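Local coordinates for protein HP0420 homologue (PDB 3LW3) that is of unknown function but adopts the hotdog fold, a scaffold shared with many thioesterases and dehydratases that act on acyl thioesters, at residues V40-K45 and I96-T101; D53-G58 and A88-K93; F59-A64 and M82-L87; F66-A71 and I112-E117; C70-K75 and A100-T105. All coordinates share one frame; numbering follows the deposited sequence.

All five contacts belong to one hotdog fold, in which helix 57-72 lies against an antiparallel sheet. Contact 1 is strand-to-strand within that sheet. Contacts 3, 4 and 5 set successive parts of the helix on strands 77-86, 109-118 and 96-105, with centres about 9 Å (3 to 4) and 8 Å (4 to 5) apart. Contacts 4 and 5 share Cys70 and Ala71; 1 and 5 share Ala100 and Thr101. Contact 2 lies at the helix entrance, about 26 Å from contact 5 between centres. The second segments, on strands except loop 88-93, follow the chain order 3, 2, 1, 5, 4. Contacts 2 and 3 lie most against the second subunit, and strand 77-86 carries the sheet across.

Contact 1 (V40-K45 and I96-T101); sequences VCLTPK and IYFNAT
Val40, Cys41 and Leu42 pair with Phe98, Tyr97 and Ile96 as antiparallel neighbours inside the hotdog sheet. Val40 and Phe98 exchange two backbone hydrogen bonds, and so do Leu42 and Ile96; the straightest runs from Ile96 N to Leu42 O, 2.8 Å long with an angle of 177° at the hydrogen. Cys41 and Tyr97 form the non-hydrogen-bonded pair between them and put their side chains on the other face of the sheet.

The Cys41 side chain can be followed outward from its backbone. Cys41 CB lies against one side of the Tyr97 ring, 3.8 Å from Tyr97 CD1 and 3.7 Å from Tyr97 CE1. Cys41 SG stands anti to the backbone N (chi1 -176°) and comes to 3.6 Å from Tyr97 CZ, its nearest ring carbon. Tyr97 OH is 4.0 Å from Cys41 SG. The sulfur hangs over one ring face, with Cys41 SG 3.7 Å from the centroid of the Tyr97 ring and 16° off its normal, a sulfur-aromatic contact.

On the face carrying Val40, Leu42, Ile96 and Phe98, the packing differs. Leu42 CB meets the Phe98 ring at its edge, in plane, 4.0 Å from Phe98 CE2, and Val40 CG2 touches Phe98 CB. This face looks toward helix 57-72, where Ala63 packs on Phe98, and Phe124 meets the Phe98 ring edge-to-face. Between the two segments the touching side chains add apolar and sulfur-aromatic contacts, so directional bonding in this pair comes from the backbone, and the face toward helix 57-72 is apolar.

Contact 2 (D53-G58 and A88-K93); sequences DVVHAG and APIEIK
At the entrance to the central helix of the hotdog fold, Val55 on the short strand 54-55 pairs with Ile90 in the loop that joins strands 77-86 and 96-105. Val55 N donates to Ile90 O at 2.8 Å, almost in line with the carbonyl (C=O...N angle 161°). The return link is made by a water, which donates to Val55 O at 2.9 Å and accepts from Ile90 N at 2.8 Å, so both backbone groups of each residue are engaged across the gap.

Val55 CG2 leans onto the same carbonyl, 3.2 Å from Ile90 O, and lies 4.3 Å from Ile90 CG2. These two side chains continue into the core, where both touch Ile60 of the helix and Pro44. Toward the second subunit, Val54 CG2 meets Pro89 CB obliquely, and both residues pack on Leu78 of the second subunit, which places this edge of the contact at the dimer interface. His56, next in the chain, is the helix N-cap. The carboxylates of Asp53 and Glu91 are not in contact; instead Glu91 CG rests against the backbone carbonyl, 3.6 Å from Asp53 O.

Contact 3 (F59-A64 and M82-L87); sequences FIVGAA and MKVNLL
Val61 meets Met82, Val84 and Leu86 where the helix of the hotdog fold lies against strand 77-86, the edge strand of the sheet within this chain. The short helix and strand segments run at 127° to each other with axes 10.2 Å apart at closest approach, and only side chains bridge that distance.

Val61 gives up the largest surface to the contact and points both its methyls at the strand. CG1, anti to the backbone N (chi1 177°), reaches Met82, while Val61 CG2 serves two partners, lying 4.2 Å from Val84 CG2 and 4.3 Å from Leu86 CD1. Leu86 is next in buried area and divides its branches between neighbouring helix residues: CD1 goes to Val61, and Leu86 CD2 comes to 4.3 Å from Ile60 CG2. CD2 also lies against Ala57 at the start of the helix. Met82, Val84 and Leu86 point to the helix, and Lys83 and Asn85 between them point the other way.

The same strand pairs antiparallel with its copy in the second subunit, so the sheet runs on through the dimer, and there Met82 packs on Val84 of the second subunit. Met82 thus touches both the helix and the second subunit. Met82 SD is 3.4 Å from Val61 CG1, and the bend at chi3 (66°) puts Met82 CE 4.2 Å from the same Val61 CG1.

Contact 4 (F66-A71 and I112-E117); sequences FAALCA and IRVEGE
Ala68 seats helix 57-72 on Ile112 and Val114 of strand 109-118 in a purely apolar helix-on-sheet contact near the centre of the hotdog fold. The local axes approach to 8.5 Å at an angle of 136°. This close approach is consistent with the small side chains on the helix: Ala67, Ala68 and Ala71 are the residues that touch the strand.

Ala68 CB sits between two methyls, 4.0 Å from Ile112 CG2 and 4.0 Å from Val114 CG2. Ile112 CG2, anti to its own backbone N, does the most touching: besides Ala68 CB it meets the backbone at Ala68 CA, 3.8 Å away, and one turn later lies 4.1 Å from Ala71 CB. Val114 sends CG2 to Ala68, while CG1 is a looser 4.5 Å from Ala67 CB. On the strand's other face, Arg113 makes a salt bridge with Asp127 of strand 121-132.

Phe128 and Ile130 of strand 121-132 and Ala100 of strand 96-105 also pack around these methyls. With every touching residue buried and aliphatic, the contact itself contributes shape and hydrophobic burial, while backbone hydrogen bonds hold the helix and the sheet.

Contact 5 (C70-K75 and A100-T105); sequences CALNKK and ATITHT
The last turn of the hotdog helix packs on strand 96-105 through Ala71 and Leu72, which meet Ala100, Ile102 and Thr105. At the inner end two methyls abut, Ala71 CB lying 3.7 Å from Ala100 CB. Ile102 then reaches the carbonyl end of the helix: CG1 stands anti to the carbonyl carbon (chi1 -65°), and the CD1 beyond it comes to 3.6 Å from Ala71 O. Ile102 CD1 is also 4.1 Å from Leu72 CD1, where the two side chains cross at about a right angle. Leu72 CD1 also lies 4.4 Å from Thr105 OG1, a hydroxyl hydrogen-bonded to Ser110 OG.

After Leu72 the helix stops, and Asn73 takes a left-handed backbone conformation (phi 53°) that turns the chain away. On the strand, beyond Ile102, Thr103 and His104 both face Thr111 in a classic beta bulge; Thr103 OG1 and His104 ND1 are hydrogen-bonded at 3.0 Å.

The contact thus sits near the far end of the helix from its N-cap. Strand 109-118 flanks it, with Ile112 against Ala100 and Ser110 against Leu72, while Ala38 of strand 37-42 and Leu30 of strand 29-34 pack on Cys70.

Contact 1 (V40-K45 and I96-T101)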
# COMPACT_ATOMS: atom_id res chain seq x y z
N VAL B 40 -6.23 -3.20 -12.48
CA VAL B 40 -6.26 -1.74 -12.33
C VAL B 40 -5.04 -1.17 -13.02
O VAL B 40 -4.00 -1.87 -13.20
CB VAL B 40 -6.33 -1.31 -10.85
CG1 VAL B 40 -7.44 -2.08 -10.10
CG2 VAL B 40 -4.98 -1.45 -10.15
N CYS B 41 -5.10 0.12 -13.34
CA CYS B 41 -3.99 0.78 -14.01
C CYS B 41 -3.57 2.05 -13.26
O CYS B 41 -4.38 2.95 -13.01
CB CYS B 41 -4.37 1.13 -15.44
SG CYS B 41 -2.95 1.84 -16.33
N LEU B 42 -2.30 2.09 -12.88
CA LEU B 42 -1.73 3.26 -12.21
C LEU B 42 -0.87 4.06 -13.16
O LEU B 42 0.11 3.56 -13.68
CB LEU B 42 -0.88 2.83 -11.02
CG LEU B 42 -0.07 3.93 -10.34
CD1 LEU B 42 -0.97 4.90 -9.68
CD2 LEU B 42 0.93 3.35 -9.35
N THR B 43 -1.26 5.31 -13.38
CA THR B 43 -0.42 6.29 -14.07
C THR B 43 0.06 7.33 -13.02
O THR B 43 -0.70 8.18 -12.57
CB THR B 43 -1.17 6.86 -15.30
OG1 THR B 43 -2.56 7.12 -14.95
CG2 THR B 43 -1.21 5.80 -16.40
N PRO B 44 1.31 7.13 -12.52
CA PRO B 44 1.66 7.88 -11.30
C PRO B 44 1.63 9.39 -11.50
O PRO B 44 2.02 9.85 -12.58
CB PRO B 44 3.07 7.42 -11.01
CG PRO B 44 3.13 6.02 -11.56
CD PRO B 44 2.33 6.12 -12.83
N LYS B 45 1.19 10.10 -10.47
CA LYS B 45 1.08 11.58 -10.46
C LYS B 45 2.17 12.18 -9.58
O LYS B 45 2.74 11.50 -8.70
CB LYS B 45 -0.28 12.02 -9.94
CG LYS B 45 -1.50 11.44 -10.74
CD LYS B 45 -1.26 11.59 -12.25
CE LYS B 45 -2.51 11.07 -13.06
NZ LYS B 45 -2.91 9.64 -12.73
N ILE B 96 1.40 1.58 -15.25
CA ILE B 96 1.60 0.22 -14.65
C ILE B 96 0.27 -0.54 -14.50
O ILE B 96 -0.62 -0.06 -13.77
CB ILE B 96 2.22 0.33 -13.25
CG1 ILE B 96 3.41 1.30 -13.27
CG2 ILE B 96 2.68 -1.02 -12.75
CD1 ILE B 96 4.51 0.86 -14.29
N TYR B 97 0.12 -1.68 -15.19
CA TYR B 97 -1.09 -2.53 -15.06
C TYR B 97 -0.90 -3.58 -13.96
O TYR B 97 0.06 -4.38 -14.01
CB TYR B 97 -1.40 -3.21 -16.39
CG TYR B 97 -1.99 -2.25 -17.38
CD1 TYR B 97 -3.36 -2.01 -17.42
CD2 TYR B 97 -1.16 -1.53 -18.24
CE1 TYR B 97 -3.93 -1.12 -18.32
CE2 TYR B 97 -1.70 -0.63 -19.12
CZ TYR B 97 -3.08 -0.44 -19.17
OH TYR B 97 -3.61 0.47 -20.06
N PHE B 98 -1.78 -3.57 -12.96
CA PHE B 98 -1.73 -4.58 -11.92
C PHE B 98 -2.83 -5.60 -12.14
O PHE B 98 -4.02 -5.25 -12.10
CB PHE B 98 -1.90 -3.98 -10.53
CG PHE B 98 -0.76 -3.05 -10.14
CD1 PHE B 98 0.34 -3.53 -9.39
CD2 PHE B 98 -0.76 -1.71 -10.52
CE1 PHE B 98 1.36 -2.67 -9.04
CE2 PHE B 98 0.33 -0.85 -10.14
CZ PHE B 98 1.34 -1.34 -9.39
N ASN B 99 -2.42 -6.85 -12.34
CA ASN B 99 -3.34 -7.96 -12.63
C ASN B 99 -3.38 -8.90 -11.43
O ASN B 99 -2.35 -9.50 -11.10
CB ASN B 99 -2.83 -8.71 -13.87
CG ASN B 99 -2.70 -7.79 -15.09
OD1 ASN B 99 -3.58 -6.97 -15.35
ND2 ASN B 99 -1.58 -7.90 -15.82
N ALA B 100 -4.54 -8.99 -10.78
CA ALA B 100 -4.75 -9.83 -9.58
C ALA B 100 -5.44 -11.13 -10.00
O ALA B 100 -6.40 -11.12 -10.80
CB ALA B 100 -5.61 -9.13 -8.61
N THR B 101 -5.08 -12.22 -9.36
CA THR B 101 -5.75 -13.51 -9.57
C THR B 101 -5.83 -14.22 -8.21
O THR B 101 -4.81 -14.36 -7.50
CB THR B 101 -4.99 -14.41 -10.56
OG1 THR B 101 -4.74 -13.72 -11.80
CG2 THR B 101 -5.76 -15.78 -10.82

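Contact 2 (D53-G58 and A88-K93)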
# COMPACT_ATOMS: atom_id res chain seq x y z
N ASP B 53 12.49 10.74 -9.21
CA ASP B 53 12.36 9.63 -10.18
C ASP B 53 11.91 8.31 -9.53
O ASP B 53 12.11 7.21 -10.10
CB ASP B 53 13.71 9.39 -10.87
CG ASP B 53 14.90 9.47 -9.89
OD1 ASP B 53 14.73 9.73 -8.65
OD2 ASP B 53 16.05 9.26 -10.38
N VAL B 54 11.28 8.42 -8.36
CA VAL B 54 10.82 7.24 -7.66
C VAL B 54 9.46 7.44 -7.00
O VAL B 54 9.29 8.22 -6.02
CB VAL B 54 11.82 6.76 -6.57
CG1 VAL B 54 11.33 5.45 -5.99
CG2 VAL B 54 13.27 6.63 -7.15
N VAL B 55 8.47 6.72 -7.52
CA VAL B 55 7.13 6.75 -6.96
C VAL B 55 7.17 6.07 -5.59
O VAL B 55 7.73 4.99 -5.46
CB VAL B 55 6.10 6.08 -7.90
CG1 VAL B 55 4.71 5.90 -7.23
CG2 VAL B 55 5.96 6.92 -9.15
N HIS B 56 6.54 6.69 -4.61
CA HIS B 56 6.52 6.14 -3.27
C HIS B 56 5.90 4.74 -3.17
O HIS B 56 4.84 4.47 -3.79
CB HIS B 56 5.74 7.05 -2.34
CG HIS B 56 5.99 6.75 -0.90
ND1 HIS B 56 4.99 6.51 0.00
CD2 HIS B 56 7.15 6.64 -0.22
CE1 HIS B 56 5.53 6.27 1.20
NE2 HIS B 56 6.83 6.37 1.08
N ALA B 57 6.55 3.87 -2.39
CA ALA B 57 6.06 2.50 -2.22
C ALA B 57 4.59 2.43 -1.78
O ALA B 57 3.90 1.46 -2.14
CB ALA B 57 6.94 1.71 -1.24
N GLY B 58 4.09 3.40 -1.00
CA GLY B 58 2.69 3.39 -0.62
C GLY B 58 1.76 3.36 -1.84
O GLY B 58 0.76 2.63 -1.82
N ALA B 88 11.41 -2.71 -9.67
CA ALA B 88 12.08 -1.57 -10.28
C ALA B 88 11.40 -0.27 -9.86
O ALA B 88 10.16 -0.29 -9.59
CB ALA B 88 12.03 -1.71 -11.80
N PRO B 89 12.19 0.84 -9.82
CA PRO B 89 11.62 2.15 -9.47
C PRO B 89 10.76 2.66 -10.61
O PRO B 89 11.11 2.51 -11.76
CB PRO B 89 12.85 3.05 -9.30
CG PRO B 89 13.88 2.45 -10.15
CD PRO B 89 13.66 0.94 -10.00
N ILE B 90 9.64 3.26 -10.29
CA ILE B 90 8.70 3.74 -11.29
C ILE B 90 8.74 5.28 -11.28
O ILE B 90 8.86 5.91 -10.19
CB ILE B 90 7.26 3.19 -10.94
CG1 ILE B 90 7.24 1.68 -10.85
CG2 ILE B 90 6.25 3.63 -11.95
CD1 ILE B 90 7.85 0.98 -12.00
N GLU B 91 8.65 5.88 -12.46
CA GLU B 91 8.59 7.34 -12.64
C GLU B 91 7.20 7.75 -13.06
O GLU B 91 6.42 6.92 -13.58
CB GLU B 91 9.56 7.78 -13.76
CG GLU B 91 11.01 7.50 -13.48
CD GLU B 91 11.87 7.77 -14.72
OE1 GLU B 91 12.29 6.79 -15.38
OE2 GLU B 91 12.08 8.96 -15.03
N ILE B 92 6.89 9.05 -12.91
CA ILE B 92 5.63 9.55 -13.46
C ILE B 92 5.59 9.28 -14.95
O ILE B 92 6.61 9.09 -15.59
CB ILE B 92 5.44 11.06 -13.16
CG1 ILE B 92 6.64 11.83 -13.68
CG2 ILE B 92 5.16 11.30 -11.65
CD1 ILE B 92 6.43 13.35 -13.64
N LYS B 93 4.37 9.21 -15.48
CA LYS B 93 4.13 8.94 -16.90
C LYS B 93 4.19 7.47 -17.25
O LYS B 93 3.65 7.08 -18.28
CB LYS B 93 5.05 9.73 -17.86
CG LYS B 93 4.87 11.25 -17.79
CD LYS B 93 5.69 11.91 -18.91
CE LYS B 93 5.87 13.42 -18.70
NZ LYS B 93 6.62 14.12 -19.84
O HOH W 1 8.65 3.37 -7.64

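Contact 3 (F59-A64 and M82-L87)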
# COMPACT_ATOMS: atom_id res chain seq x y z
N PHE B 59 2.07 4.14 -2.89
CA PHE B 59 1.25 4.14 -4.09
C PHE B 59 1.38 2.86 -4.96
O PHE B 59 0.38 2.36 -5.51
CB PHE B 59 1.43 5.46 -4.85
CG PHE B 59 0.91 6.63 -4.05
CD1 PHE B 59 -0.49 6.84 -3.92
CD2 PHE B 59 1.77 7.50 -3.41
CE1 PHE B 59 -0.99 7.89 -3.17
CE2 PHE B 59 1.25 8.55 -2.63
CZ PHE B 59 -0.11 8.73 -2.51
N ILE B 60 2.59 2.31 -5.06
CA ILE B 60 2.78 1.06 -5.81
C ILE B 60 2.00 -0.09 -5.13
O ILE B 60 1.13 -0.77 -5.73
CB ILE B 60 4.25 0.70 -5.92
CG1 ILE B 60 5.04 1.78 -6.69
CG2 ILE B 60 4.42 -0.73 -6.50
CD1 ILE B 60 4.39 2.21 -7.98
N VAL B 61 2.24 -0.27 -3.84
CA VAL B 61 1.56 -1.31 -3.08
C VAL B 61 0.04 -0.98 -2.97
O VAL B 61 -0.77 -1.87 -2.99
CB VAL B 61 2.24 -1.50 -1.75
CG1 VAL B 61 1.47 -2.54 -0.92
CG2 VAL B 61 3.73 -1.88 -1.99
N GLY B 62 -0.31 0.30 -2.84
CA GLY B 62 -1.71 0.73 -2.72
C GLY B 62 -2.49 0.30 -3.96
O GLY B 62 -3.57 -0.26 -3.85
N ALA B 63 -1.90 0.50 -5.16
CA ALA B 63 -2.56 0.07 -6.40
C ALA B 63 -2.73 -1.48 -6.42
O ALA B 63 -3.82 -1.99 -6.75
CB ALA B 63 -1.75 0.53 -7.60
N ALA B 64 -1.67 -2.20 -6.03
CA ALA B 64 -1.69 -3.67 -6.01
C ALA B 64 -2.77 -4.14 -5.04
O ALA B 64 -3.55 -5.07 -5.33
CB ALA B 64 -0.34 -4.19 -5.59
N MET B 82 0.69 -9.15 3.51
CA MET B 82 1.21 -9.23 2.16
C MET B 82 2.70 -9.46 2.16
O MET B 82 3.40 -9.11 3.11
CB MET B 82 0.92 -7.90 1.43
CG MET B 82 1.72 -6.72 1.97
SD MET B 82 1.20 -5.12 1.29
CE MET B 82 -0.44 -4.91 1.91
N LYS B 83 3.18 -10.07 1.08
CA LYS B 83 4.59 -10.24 0.81
C LYS B 83 4.79 -9.74 -0.62
O LYS B 83 4.19 -10.28 -1.56
CB LYS B 83 4.98 -11.69 0.91
CG LYS B 83 6.51 -11.88 0.97
CD LYS B 83 7.14 -11.90 -0.44
CE LYS B 83 8.64 -11.52 -0.40
NZ LYS B 83 8.85 -10.30 0.45
N VAL B 84 5.62 -8.73 -0.81
CA VAL B 84 5.67 -8.05 -2.11
C VAL B 84 7.09 -7.67 -2.49
O VAL B 84 7.94 -7.35 -1.61
CB VAL B 84 4.73 -6.79 -2.20
CG1 VAL B 84 3.31 -7.12 -1.82
CG2 VAL B 84 5.26 -5.69 -1.36
N ASN B 85 7.34 -7.70 -3.79
CA ASN B 85 8.64 -7.34 -4.39
C ASN B 85 8.41 -6.19 -5.36
O ASN B 85 7.58 -6.27 -6.30
CB ASN B 85 9.24 -8.51 -5.17
CG ASN B 85 9.53 -9.71 -4.29
OD1 ASN B 85 9.25 -10.85 -4.67
ND2 ASN B 85 10.07 -9.47 -3.11
N LEU B 86 9.12 -5.09 -5.10
CA LEU B 86 9.08 -3.91 -5.93
C LEU B 86 10.29 -4.03 -6.83
O LEU B 86 11.42 -3.71 -6.43
CB LEU B 86 9.08 -2.62 -5.10
CG LEU B 86 7.78 -2.39 -4.30
CD1 LEU B 86 7.57 -3.34 -3.18
CD2 LEU B 86 7.70 -0.95 -3.73
N LEU B 87 10.09 -4.56 -8.04
CA LEU B 87 11.23 -4.99 -8.87
C LEU B 87 12.04 -3.87 -9.52
O LEU B 87 13.20 -4.05 -9.89
CB LEU B 87 10.80 -6.02 -9.93
CG LEU B 87 10.11 -7.25 -9.36
CD1 LEU B 87 9.64 -8.18 -10.43
CD2 LEU B 87 11.10 -7.98 -8.48

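Contact 4 (F66-A71 and I112-E117)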
# COMPACT_ATOMS: atom_id res chain seq x y z
N PHE B 66 -5.58 -2.58 -4.03
CA PHE B 66 -6.86 -2.36 -4.63
C PHE B 66 -7.16 -3.46 -5.64
O PHE B 66 -8.24 -4.05 -5.58
CB PHE B 66 -6.90 -0.98 -5.25
CG PHE B 66 -8.19 -0.63 -5.92
CD1 PHE B 66 -9.43 -0.92 -5.34
CD2 PHE B 66 -8.17 0.10 -7.10
CE1 PHE B 66 -10.62 -0.55 -5.97
CE2 PHE B 66 -9.33 0.49 -7.73
CZ PHE B 66 -10.58 0.14 -7.18
N ALA B 67 -6.23 -3.76 -6.56
CA ALA B 67 -6.43 -4.90 -7.52
C ALA B 67 -6.81 -6.20 -6.76
O ALA B 67 -7.78 -6.90 -7.12
CB ALA B 67 -5.20 -5.20 -8.37
N ALA B 68 -6.01 -6.51 -5.73
CA ALA B 68 -6.21 -7.72 -4.92
C ALA B 68 -7.65 -7.76 -4.34
O ALA B 68 -8.35 -8.74 -4.50
CB ALA B 68 -5.18 -7.78 -3.81
N LEU B 69 -8.09 -6.67 -3.71
CA LEU B 69 -9.45 -6.60 -3.14
C LEU B 69 -10.51 -6.77 -4.24
O LEU B 69 -11.49 -7.47 -4.03
CB LEU B 69 -9.64 -5.31 -2.35
CG LEU B 69 -8.89 -5.33 -1.01
CD1 LEU B 69 -8.66 -3.93 -0.32
CD2 LEU B 69 -9.66 -6.26 -0.07
N CYS B 70 -10.31 -6.16 -5.40
CA CYS B 70 -11.27 -6.28 -6.50
C CYS B 70 -11.39 -7.70 -7.09
O CYS B 70 -12.47 -8.10 -7.57
CB CYS B 70 -10.94 -5.29 -7.61
SG CYS B 70 -11.16 -3.58 -7.17
N ALA B 71 -10.32 -8.48 -7.04
CA ALA B 71 -10.36 -9.84 -7.55
C ALA B 71 -11.33 -10.72 -6.76
O ALA B 71 -11.97 -11.60 -7.34
CB ALA B 71 -8.92 -10.47 -7.50
N ILE B 112 -4.37 -13.88 -2.87
CA ILE B 112 -4.49 -13.28 -4.21
C ILE B 112 -3.08 -12.90 -4.64
O ILE B 112 -2.32 -12.27 -3.88
CB ILE B 112 -5.41 -12.01 -4.22
CG1 ILE B 112 -6.89 -12.34 -3.91
CG2 ILE B 112 -5.43 -11.34 -5.61
CD1 ILE B 112 -7.19 -12.93 -2.68
N ARG B 113 -2.70 -13.31 -5.84
CA ARG B 113 -1.40 -12.98 -6.41
C ARG B 113 -1.57 -11.79 -7.35
O ARG B 113 -2.52 -11.74 -8.14
CB ARG B 113 -0.87 -14.21 -7.16
CG ARG B 113 0.14 -13.94 -8.22
CD ARG B 113 1.49 -14.00 -7.71
NE ARG B 113 1.71 -15.09 -6.77
CZ ARG B 113 2.56 -16.11 -6.94
NH1 ARG B 113 3.27 -16.22 -8.08
NH2 ARG B 113 2.69 -17.02 -5.98
N VAL B 114 -0.66 -10.82 -7.26
CA VAL B 114 -0.74 -9.62 -8.09
C VAL B 114 0.57 -9.44 -8.84
O VAL B 114 1.65 -9.58 -8.26
CB VAL B 114 -1.07 -8.34 -7.29
CG1 VAL B 114 -1.15 -7.16 -8.21
CG2 VAL B 114 -2.42 -8.49 -6.57
N GLU B 115 0.49 -9.22 -10.15
CA GLU B 115 1.70 -8.89 -10.92
C GLU B 115 1.47 -7.53 -11.52
O GLU B 115 0.39 -7.24 -12.04
CB GLU B 115 1.93 -9.87 -12.03
CG GLU B 115 2.20 -11.26 -11.52
CD GLU B 115 2.49 -12.25 -12.61
OE1 GLU B 115 2.29 -11.94 -13.82
OE2 GLU B 115 2.93 -13.36 -12.25
N GLY B 116 2.48 -6.68 -11.44
CA GLY B 116 2.38 -5.37 -12.06
C GLY B 116 3.28 -5.33 -13.27
O GLY B 116 4.45 -5.80 -13.18
N GLU B 117 2.76 -4.81 -14.38
CA GLU B 117 3.54 -4.77 -15.61
C GLU B 117 3.60 -3.40 -16.24
O GLU B 117 2.59 -2.68 -16.30
CB GLU B 117 2.98 -5.72 -16.64
CG GLU B 117 2.90 -7.16 -16.22
CD GLU B 117 2.30 -7.99 -17.34
OE1 GLU B 117 1.54 -7.46 -18.20
OE2 GLU B 117 2.58 -9.21 -17.36

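Contact 5 (C70-K75 and A100-T105)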
# COMPACT_ATOMS: atom_id res chain seq x y z
N CYS B 70 -10.31 -6.16 -5.40
CA CYS B 70 -11.27 -6.28 -6.50
C CYS B 70 -11.39 -7.70 -7.09
O CYS B 70 -12.47 -8.10 -7.57
CB CYS B 70 -10.94 -5.29 -7.61
SG CYS B 70 -11.16 -3.58 -7.17
N ALA B 71 -10.32 -8.48 -7.04
CA ALA B 71 -10.36 -9.84 -7.55
C ALA B 71 -11.33 -10.72 -6.76
O ALA B 71 -11.97 -11.60 -7.34
CB ALA B 71 -8.92 -10.47 -7.50
N LEU B 72 -11.36 -10.51 -5.45
CA LEU B 72 -12.28 -11.25 -4.57
C LEU B 72 -13.66 -10.56 -4.50
O LEU B 72 -14.70 -11.24 -4.50
CB LEU B 72 -11.68 -11.37 -3.16
CG LEU B 72 -12.55 -12.10 -2.16
CD1 LEU B 72 -12.74 -13.49 -2.69
CD2 LEU B 72 -11.82 -12.08 -0.85
N ASN B 73 -13.67 -9.23 -4.49
CA ASN B 73 -14.87 -8.41 -4.55
C ASN B 73 -15.94 -8.78 -3.51
O ASN B 73 -17.09 -8.96 -3.84
CB ASN B 73 -15.49 -8.44 -5.97
CG ASN B 73 -16.58 -7.39 -6.16
OD1 ASN B 73 -17.50 -7.60 -6.95
ND2 ASN B 73 -16.51 -6.29 -5.42
N LYS B 74 -15.53 -8.89 -2.25
CA LYS B 74 -16.44 -9.16 -1.15
C LYS B 74 -16.59 -7.97 -0.20
O LYS B 74 -15.59 -7.36 0.23
CB LYS B 74 -15.98 -10.37 -0.34
CG LYS B 74 -15.85 -11.62 -1.16
CD LYS B 74 -17.00 -12.59 -0.85
CE LYS B 74 -17.45 -13.39 -2.10
NZ LYS B 74 -16.75 -14.69 -2.22
N LYS B 75 -17.85 -7.69 0.15
CA LYS B 75 -18.24 -6.60 1.04
C LYS B 75 -17.31 -6.43 2.26
O LYS B 75 -16.49 -5.48 2.36
CB LYS B 75 -19.70 -6.86 1.48
CG LYS B 75 -20.42 -5.73 2.26
CD LYS B 75 -21.90 -6.12 2.59
CE LYS B 75 -22.44 -5.34 3.83
NZ LYS B 75 -23.93 -5.44 4.01
N ALA B 100 -4.54 -8.99 -10.78
CA ALA B 100 -4.75 -9.83 -9.58
C ALA B 100 -5.44 -11.13 -10.00
O ALA B 100 -6.40 -11.12 -10.80
CB ALA B 100 -5.61 -9.13 -8.61
N THR B 101 -5.08 -12.22 -9.36
CA THR B 101 -5.75 -13.51 -9.57
C THR B 101 -5.83 -14.22 -8.21
O THR B 101 -4.81 -14.36 -7.50
CB THR B 101 -4.99 -14.41 -10.56
OG1 THR B 101 -4.74 -13.72 -11.80
CG2 THR B 101 -5.76 -15.78 -10.82
N ILE B 102 -7.01 -14.70 -7.83
CA ILE B 102 -7.12 -15.47 -6.57
C ILE B 102 -6.35 -16.79 -6.75
O ILE B 102 -6.52 -17.47 -7.79
CB ILE B 102 -8.59 -15.84 -6.28
CG1 ILE B 102 -9.45 -14.57 -6.04
CG2 ILE B 102 -8.67 -16.77 -5.10
CD1 ILE B 102 -10.92 -14.84 -6.10
N THR B 103 -5.52 -17.14 -5.78
CA THR B 103 -4.79 -18.42 -5.80
C THR B 103 -5.34 -19.49 -4.81
O THR B 103 -5.23 -20.69 -5.06
CB THR B 103 -3.26 -18.21 -5.64
OG1 THR B 103 -3.01 -17.57 -4.39
CG2 THR B 103 -2.72 -17.35 -6.84
N HIS B 104 -5.96 -19.04 -3.71
CA HIS B 104 -6.53 -19.91 -2.70
C HIS B 104 -7.71 -19.20 -2.08
O HIS B 104 -7.67 -17.99 -1.93
CB HIS B 104 -5.52 -20.17 -1.60
CG HIS B 104 -4.23 -20.73 -2.09
ND1 HIS B 104 -3.20 -19.92 -2.56
CD2 HIS B 104 -3.80 -22.01 -2.25
CE1 HIS B 104 -2.19 -20.68 -2.94
NE2 HIS B 104 -2.52 -21.95 -2.76
N THR B 105 -8.78 -19.93 -1.78
CA THR B 105 -9.96 -19.31 -1.18
C THR B 105 -10.73 -20.26 -0.26
O THR B 105 -10.72 -21.48 -0.45
CB THR B 105 -10.96 -18.71 -2.26
OG1 THR B 105 -11.80 -17.71 -1.69
CG2 THR B 105 -11.84 -19.83 -2.86